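Local coordinates for protein beta-glucosidase (Saccharopolyspora erythraea D, PDB 5M6G) that probably hydrolyses terminal, non-reducing beta-D-glucosyl residues and releases beta-D-glucose, as a glycoside hydrolase family 3 enzyme that also binds magnesium ions, at residues H287-K298 with A330-M338; D427-A438 with S490-T501. One frame throughout, in Å; residues are numbered along the deposited sequence.

The two contacts sample the two domains of a family 3 glycoside hydrolase, one by helix packing and the other by strand pairing. Interaction 1, residues 287-298 with 330-338, comes first along the chain and lies in the N-terminal, TIM-barrel-related domain, where helices 290-300 and 325-334 run side by side. Interaction 2, residues 427-438 with 490-501, opens only after interaction 1 has closed and joins strands 431-434 and 493-499 of the mixed sheet in the C-terminal domain. Their centres are about 51 Å apart, on opposite sides of the chain's centre, and their nearest atoms about 25 Å. Sharing neither helix nor sheet, each lies within its own domain, and both domains supply residues to the sorbitol pocket.

Interaction 1 of 2, residues H287-K298 with A330-M338; sequences HASTYLVNDVLK and ASVNAGIDM
Lys298 reaches across to the turn after helix 325-334 and grips it twice: NZ donates to Asp337 OD1 at 2.7 Å, on the syn side of the carboxylate, and to Gly335 O at 2.8 Å. The two side chains approach from opposite directions, and the lysine chain is extended beyond CG (chi2 -174°, chi3 175°), which carries the charge past the glycine to the acid. At the other end of the contact Ser331 OG donates to His287 O at 2.9 Å, in the carbonyl plane and on a lone pair. There Ile336 CD1 also touches His287 CD2 at 3.4 Å, while the methyl of Ala334 packs against the backbone of Ala288.

Between these ends the helices run nearly parallel, their short axes 9.4 Å apart and inclined by 21°. Thr290 and Ala334 bring their CA atoms to 3.9 Å, and Val293 CB rests on Ala334 O. Just after the helix, Gly335 takes positive phi in a Schellman motif; a CB there would jam against the preceding carbonyl O and sit tight against Asn294 CB and Val293 CG1. A water donates to both Ala288 O and Ala330 O, bridging the two backbones.

Farther out, Ser289 OG caps helix 290-300 by accepting from Leu292 N. His287 NE2 is bonded to the backbone N of Asp310, a sorbitol-binding residue, which places the contact just behind the pocket. Asp368 and Arg365 extend the ion pair into helix 363-379. In this buried network, Lys298 and Arg365 would be expected to stabilise ionised Asp337, while the lysine also satisfies the Gly335 carbonyl.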
# COMPACT_ATOMS: atom_id res chain seq x y z
N HIS A 287 -18.14 6.22 -5.05
CA HIS A 287 -17.88 6.84 -6.35
C HIS A 287 -19.07 7.62 -6.91
O HIS A 287 -18.92 8.27 -7.94
CB HIS A 287 -17.42 5.78 -7.34
CG HIS A 287 -15.96 5.46 -7.21
ND1 HIS A 287 -15.46 4.70 -6.18
CD2 HIS A 287 -14.89 5.86 -7.94
CE1 HIS A 287 -14.14 4.62 -6.29
NE2 HIS A 287 -13.77 5.31 -7.36
N ALA A 288 -20.23 7.57 -6.27
CA ALA A 288 -21.34 8.44 -6.65
C ALA A 288 -21.72 9.41 -5.55
O ALA A 288 -22.74 10.10 -5.68
CB ALA A 288 -22.57 7.61 -7.06
N SER A 289 -20.93 9.51 -4.48
CA SER A 289 -21.33 10.28 -3.30
C SER A 289 -20.89 11.73 -3.48
O SER A 289 -19.79 12.12 -3.10
CB SER A 289 -20.76 9.68 -2.03
OG SER A 289 -21.10 10.51 -0.91
N THR A 290 -21.77 12.54 -4.07
CA THR A 290 -21.51 13.97 -4.13
C THR A 290 -21.26 14.53 -2.74
O THR A 290 -20.39 15.40 -2.55
CB THR A 290 -22.70 14.68 -4.80
OG1 THR A 290 -22.98 14.05 -6.05
CG2 THR A 290 -22.38 16.14 -5.04
N TYR A 291 -22.00 14.04 -1.74
CA TYR A 291 -21.84 14.57 -0.39
C TYR A 291 -20.43 14.31 0.14
O TYR A 291 -19.74 15.24 0.57
CB TYR A 291 -22.90 13.97 0.56
CG TYR A 291 -22.71 14.40 1.99
CD1 TYR A 291 -22.84 15.74 2.35
CD2 TYR A 291 -22.37 13.48 2.99
CE1 TYR A 291 -22.65 16.16 3.65
CE2 TYR A 291 -22.18 13.89 4.30
CZ TYR A 291 -22.33 15.23 4.63
OH TYR A 291 -22.14 15.65 5.92
N LEU A 292 -19.98 13.06 0.10
CA LEU A 292 -18.69 12.77 0.72
C LEU A 292 -17.53 13.31 -0.12
O LEU A 292 -16.56 13.83 0.44
CB LEU A 292 -18.53 11.26 0.97
CG LEU A 292 -19.43 10.70 2.08
CD1 LEU A 292 -19.15 9.23 2.31
CD2 LEU A 292 -19.24 11.49 3.37
N VAL A 293 -17.62 13.21 -1.44
CA VAL A 293 -16.49 13.60 -2.29
C VAL A 293 -16.48 15.10 -2.54
O VAL A 293 -15.46 15.77 -2.35
CB VAL A 293 -16.51 12.81 -3.62
CG1 VAL A 293 -15.37 13.26 -4.51
CG2 VAL A 293 -16.40 11.33 -3.36
N ASN A 294 -17.60 15.66 -2.99
CA ASN A 294 -17.59 17.09 -3.25
C ASN A 294 -17.82 17.90 -1.99
O ASN A 294 -17.04 18.81 -1.67
CB ASN A 294 -18.62 17.47 -4.31
CG ASN A 294 -18.56 18.95 -4.66
OD1 ASN A 294 -17.72 19.38 -5.45
ND2 ASN A 294 -19.43 19.73 -4.03
N ASP A 295 -18.88 17.59 -1.24
CA ASP A 295 -19.26 18.47 -0.14
C ASP A 295 -18.28 18.35 1.03
O ASP A 295 -17.83 19.36 1.58
CB ASP A 295 -20.69 18.16 0.31
CG ASP A 295 -21.72 18.54 -0.74
OD1 ASP A 295 -21.35 19.16 -1.76
OD2 ASP A 295 -22.91 18.23 -0.54
N VAL A 296 -17.92 17.12 1.41
CA VAL A 296 -17.07 16.95 2.58
C VAL A 296 -15.59 17.05 2.22
O VAL A 296 -14.85 17.85 2.81
CB VAL A 296 -17.41 15.63 3.29
CG1 VAL A 296 -16.47 15.38 4.47
CG2 VAL A 296 -18.87 15.67 3.78
N LEU A 297 -15.13 16.29 1.22
CA LEU A 297 -13.69 16.25 0.95
C LEU A 297 -13.20 17.56 0.33
O LEU A 297 -12.30 18.22 0.86
CB LEU A 297 -13.35 15.07 0.05
CG LEU A 297 -11.90 15.03 -0.46
CD1 LEU A 297 -10.92 14.88 0.70
CD2 LEU A 297 -11.77 13.88 -1.41
N LYS A 298 -13.78 17.94 -0.81
CA LYS A 298 -13.35 19.18 -1.46
C LYS A 298 -13.83 20.40 -0.70
O LYS A 298 -13.09 21.39 -0.58
CB LYS A 298 -13.86 19.21 -2.90
CG LYS A 298 -13.09 18.31 -3.85
CD LYS A 298 -13.55 18.49 -5.29
CE LYS A 298 -12.69 17.68 -6.25
NZ LYS A 298 -13.11 17.92 -7.67
N ALA A 330 -22.78 10.06 -13.09
CA ALA A 330 -22.89 10.06 -11.63
C ALA A 330 -21.55 10.29 -10.97
O ALA A 330 -21.45 11.00 -9.96
CB ALA A 330 -23.50 8.74 -11.15
N SER A 331 -20.48 9.70 -11.52
CA SER A 331 -19.19 9.77 -10.85
C SER A 331 -18.49 11.10 -11.11
O SER A 331 -17.89 11.68 -10.19
CB SER A 331 -18.32 8.60 -11.28
OG SER A 331 -17.27 8.41 -10.35
N VAL A 332 -18.54 11.59 -12.34
CA VAL A 332 -18.00 12.93 -12.59
C VAL A 332 -18.72 13.97 -11.74
O VAL A 332 -18.09 14.85 -11.15
CB VAL A 332 -18.06 13.27 -14.09
CG1 VAL A 332 -17.59 14.69 -14.33
CG2 VAL A 332 -17.21 12.28 -14.92
N ASN A 333 -20.06 13.89 -11.68
CA ASN A 333 -20.78 14.90 -10.89
C ASN A 333 -20.59 14.70 -9.40
O ASN A 333 -20.80 15.65 -8.63
CB ASN A 333 -22.28 14.90 -11.24
CG ASN A 333 -22.56 15.60 -12.57
OD1 ASN A 333 -21.81 16.47 -12.99
ND2 ASN A 333 -23.64 15.21 -13.23
N ALA A 334 -20.17 13.52 -8.96
CA ALA A 334 -19.82 13.36 -7.55
C ALA A 334 -18.59 14.18 -7.17
O ALA A 334 -18.38 14.42 -5.98
CB ALA A 334 -19.60 11.89 -7.22
N GLY A 335 -17.79 14.63 -8.15
CA GLY A 335 -16.63 15.44 -7.85
C GLY A 335 -15.29 14.78 -8.13
O GLY A 335 -14.25 15.38 -7.84
N ILE A 336 -15.26 13.56 -8.69
CA ILE A 336 -13.99 12.91 -9.02
C ILE A 336 -13.36 13.59 -10.23
O ILE A 336 -14.04 13.95 -11.20
CB ILE A 336 -14.22 11.40 -9.25
CG1 ILE A 336 -14.69 10.75 -7.94
CG2 ILE A 336 -12.94 10.70 -9.75
CD1 ILE A 336 -14.95 9.26 -8.05
N ASP A 337 -12.04 13.76 -10.19
CA ASP A 337 -11.32 14.52 -11.22
C ASP A 337 -10.71 13.65 -12.30
O ASP A 337 -10.69 14.05 -13.47
CB ASP A 337 -10.21 15.34 -10.57
CG ASP A 337 -10.72 16.26 -9.50
OD1 ASP A 337 -11.69 17.01 -9.76
OD2 ASP A 337 -10.17 16.22 -8.38
N MET A 338 -10.17 12.48 -11.95
CA MET A 338 -9.47 11.62 -12.89
C MET A 338 -9.99 10.20 -12.73
O MET A 338 -10.25 9.75 -11.62
CB MET A 338 -7.96 11.67 -12.67
CG MET A 338 -7.17 10.73 -13.57
SD MET A 338 -5.40 11.01 -13.49
CE MET A 338 -5.23 12.44 -14.56
O HOH W 1 -23.52 11.56 -8.16

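Interaction 2 of 2, residues D427-A438 with S490-T501; sequences DGGKLFVAGKNA and SYRAAIAVVGET
The Tyr491 ring is sandwiched: Lys430 CE lies over one face, and the edge of Phe432 meets the opposite face in a T-shaped pair, with centroids 5.1 Å apart and planes at 85°. The sandwich flanks the start of a parallel strand pair, 431-434 beside 493-499, within the mixed sheet of the C-terminal domain. Lys430 NZ stands over the first face in a cation-pi contact and donates to Ser490 OG, which Asp488 also engages. The Arg492 guanidinium is layered too, with Leu431 CD2 3.5 Å above its plane and Asp427 OD1 over the other face, a salt bridge of charges alone. Near its edge, Arg492 NE donates to Gly429 O at 2.9 Å.

With CG between its backbone N and carbonyl carbon (chi1 73°), the Arg492 side chain heads toward the 427-431 backbone and crosses Leu431 obliquely. Replacing the arginine with alanine is likely to deprive Asp427 of this countercharge and Gly429 O of the NE donor, and to open a gap beside Leu431.

The rungs Ile495 N to Phe432 O and Ala434 N to Ile495 O are both 2.8 Å long. Val433 and Ile495 share one face of the sheet; Phe432 and Ala494 share the other, which helix 518-528 packs against through Ala494.

Where the strands end, Lys436 NZ donates to Gly499 O and pairs with Asp517 and Asp520, while Asn437 ND2 donates to Glu500 O at 3.1 Å and, weakly, to Val498 O at 3.0 Å.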
# COMPACT_ATOMS: atom_id res chain seq x y z
N ASP A 427 25.48 -19.11 20.88
CA ASP A 427 26.44 -19.89 21.65
C ASP A 427 27.02 -21.08 20.89
O ASP A 427 28.06 -21.60 21.30
CB ASP A 427 25.80 -20.41 22.95
CG ASP A 427 24.56 -21.26 22.70
OD1 ASP A 427 24.34 -21.70 21.55
OD2 ASP A 427 23.80 -21.50 23.68
N GLY A 428 26.38 -21.52 19.81
CA GLY A 428 26.89 -22.62 19.01
C GLY A 428 26.04 -23.89 19.02
O GLY A 428 26.29 -24.77 18.18
N GLY A 429 25.05 -24.04 19.90
CA GLY A 429 24.22 -25.23 19.89
C GLY A 429 23.33 -25.29 18.66
O GLY A 429 22.94 -24.27 18.10
N LYS A 430 23.00 -26.51 18.23
CA LYS A 430 22.18 -26.71 17.04
C LYS A 430 20.82 -26.04 17.19
O LYS A 430 20.18 -26.14 18.24
CB LYS A 430 21.95 -28.20 16.80
CG LYS A 430 23.15 -29.02 16.49
CD LYS A 430 22.90 -30.45 16.92
CE LYS A 430 21.71 -31.04 16.18
NZ LYS A 430 21.71 -32.52 16.31
N LEU A 431 20.36 -25.38 16.13
CA LEU A 431 19.03 -24.81 16.06
C LEU A 431 18.22 -25.52 14.99
O LEU A 431 18.77 -25.98 13.98
CB LEU A 431 19.07 -23.30 15.76
CG LEU A 431 19.57 -22.43 16.91
CD1 LEU A 431 19.79 -21.01 16.43
CD2 LEU A 431 18.57 -22.46 18.06
N PHE A 432 16.92 -25.62 15.21
CA PHE A 432 16.02 -26.14 14.18
C PHE A 432 15.08 -25.04 13.70
O PHE A 432 14.54 -24.28 14.51
CB PHE A 432 15.20 -27.33 14.68
CG PHE A 432 14.71 -28.21 13.56
CD1 PHE A 432 13.56 -27.88 12.84
CD2 PHE A 432 15.43 -29.33 13.18
CE1 PHE A 432 13.13 -28.67 11.79
CE2 PHE A 432 15.00 -30.13 12.13
CZ PHE A 432 13.85 -29.80 11.43
N VAL A 433 14.89 -24.96 12.39
CA VAL A 433 13.96 -24.01 11.80
C VAL A 433 13.00 -24.78 10.90
O VAL A 433 13.40 -25.68 10.16
CB VAL A 433 14.69 -22.90 11.02
CG1 VAL A 433 13.68 -21.89 10.42
CG2 VAL A 433 15.67 -22.18 11.95
N ALA A 434 11.71 -24.42 10.99
CA ALA A 434 10.66 -25.03 10.19
C ALA A 434 9.63 -23.97 9.85
O ALA A 434 9.69 -22.84 10.34
CB ALA A 434 9.99 -26.19 10.93
N GLY A 435 8.68 -24.34 9.02
CA GLY A 435 7.57 -23.46 8.67
C GLY A 435 7.60 -23.04 7.21
O GLY A 435 8.67 -22.79 6.63
N LYS A 436 6.41 -22.94 6.60
CA LYS A 436 6.34 -22.55 5.19
C LYS A 436 6.72 -21.09 4.96
O LYS A 436 6.93 -20.70 3.81
CB LYS A 436 4.93 -22.81 4.63
CG LYS A 436 3.85 -21.87 5.16
CD LYS A 436 2.55 -22.02 4.35
CE LYS A 436 1.43 -21.14 4.89
NZ LYS A 436 0.84 -21.61 6.19
N ASN A 437 6.82 -20.28 6.01
CA ASN A 437 7.23 -18.89 5.88
C ASN A 437 8.65 -18.64 6.35
O ASN A 437 9.06 -17.48 6.46
CB ASN A 437 6.23 -17.99 6.62
CG ASN A 437 4.91 -17.88 5.88
OD1 ASN A 437 4.83 -18.27 4.72
ND2 ASN A 437 3.87 -17.34 6.54
N ALA A 438 9.43 -19.70 6.61
CA ALA A 438 10.78 -19.53 7.14
C ALA A 438 11.80 -19.12 6.08
O ALA A 438 12.79 -18.45 6.41
CB ALA A 438 11.25 -20.84 7.81
N SER A 490 17.91 -33.22 20.55
CA SER A 490 19.28 -32.73 20.59
C SER A 490 19.40 -31.25 20.23
O SER A 490 20.48 -30.68 20.38
CB SER A 490 20.16 -33.55 19.64
OG SER A 490 19.94 -33.18 18.28
N TYR A 491 18.32 -30.62 19.76
CA TYR A 491 18.35 -29.21 19.38
C TYR A 491 18.10 -28.32 20.58
O TYR A 491 17.35 -28.68 21.50
CB TYR A 491 17.31 -28.94 18.28
CG TYR A 491 17.73 -29.53 16.95
CD1 TYR A 491 17.48 -30.86 16.63
CD2 TYR A 491 18.39 -28.75 16.01
CE1 TYR A 491 17.87 -31.39 15.42
CE2 TYR A 491 18.79 -29.26 14.80
CZ TYR A 491 18.53 -30.58 14.50
OH TYR A 491 18.95 -31.07 13.29
N ARG A 492 18.73 -27.14 20.59
CA ARG A 492 18.55 -26.27 21.74
C ARG A 492 17.28 -25.44 21.65
O ARG A 492 16.75 -25.02 22.68
CB ARG A 492 19.76 -25.36 21.93
CG ARG A 492 19.89 -24.25 20.93
CD ARG A 492 21.00 -23.31 21.36
NE ARG A 492 21.71 -22.75 20.22
CZ ARG A 492 21.52 -21.51 19.77
NH1 ARG A 492 20.65 -20.72 20.37
NH2 ARG A 492 22.23 -21.07 18.72
N ALA A 493 16.76 -25.22 20.44
CA ALA A 493 15.49 -24.52 20.26
C ALA A 493 15.00 -24.80 18.86
O ALA A 493 15.78 -25.13 17.96
CB ALA A 493 15.62 -23.01 20.48
N ALA A 494 13.68 -24.68 18.67
CA ALA A 494 13.07 -24.85 17.36
C ALA A 494 12.23 -23.62 17.05
O ALA A 494 11.46 -23.17 17.90
CB ALA A 494 12.21 -26.12 17.29
N ILE A 495 12.37 -23.11 15.83
CA ILE A 495 11.68 -21.90 15.38
C ILE A 495 10.74 -22.28 14.26
O ILE A 495 11.17 -22.81 13.23
CB ILE A 495 12.67 -20.81 14.92
CG1 ILE A 495 13.68 -20.51 16.02
CG2 ILE A 495 11.92 -19.54 14.48
CD1 ILE A 495 14.94 -19.84 15.51
N ALA A 496 9.45 -22.00 14.43
CA ALA A 496 8.43 -22.34 13.45
C ALA A 496 7.88 -21.03 12.87
O ALA A 496 7.17 -20.30 13.56
CB ALA A 496 7.31 -23.17 14.07
N VAL A 497 8.22 -20.75 11.62
CA VAL A 497 7.79 -19.52 10.96
C VAL A 497 6.58 -19.90 10.11
O VAL A 497 6.73 -20.49 9.04
CB VAL A 497 8.91 -18.89 10.13
CG1 VAL A 497 8.51 -17.48 9.71
CG2 VAL A 497 10.19 -18.86 10.93
N VAL A 498 5.39 -19.56 10.59
CA VAL A 498 4.13 -20.00 10.01
C VAL A 498 3.33 -18.79 9.54
O VAL A 498 3.84 -17.66 9.54
CB VAL A 498 3.34 -20.85 11.03
CG1 VAL A 498 4.14 -22.10 11.46
CG2 VAL A 498 2.99 -20.01 12.24
N GLY A 499 2.07 -19.00 9.13
CA GLY A 499 1.16 -17.90 8.85
C GLY A 499 0.60 -17.97 7.43
O GLY A 499 0.36 -19.05 6.88
N GLU A 500 0.38 -16.79 6.85
CA GLU A 500 -0.35 -16.71 5.59
C GLU A 500 0.60 -16.70 4.39
O GLU A 500 1.78 -16.38 4.51
CB GLU A 500 -1.20 -15.44 5.55
CG GLU A 500 -2.08 -15.24 6.77
CD GLU A 500 -3.00 -14.04 6.62
OE1 GLU A 500 -2.51 -12.89 6.72
OE2 GLU A 500 -4.20 -14.26 6.38
N THR A 501 0.05 -17.06 3.24
CA THR A 501 0.67 -16.85 1.93
C THR A 501 0.10 -15.57 1.31
O THR A 501 -0.89 -15.02 1.80
CB THR A 501 0.41 -18.06 1.04
OG1 THR A 501 -0.99 -18.30 0.95
CG2 THR A 501 1.12 -19.31 1.61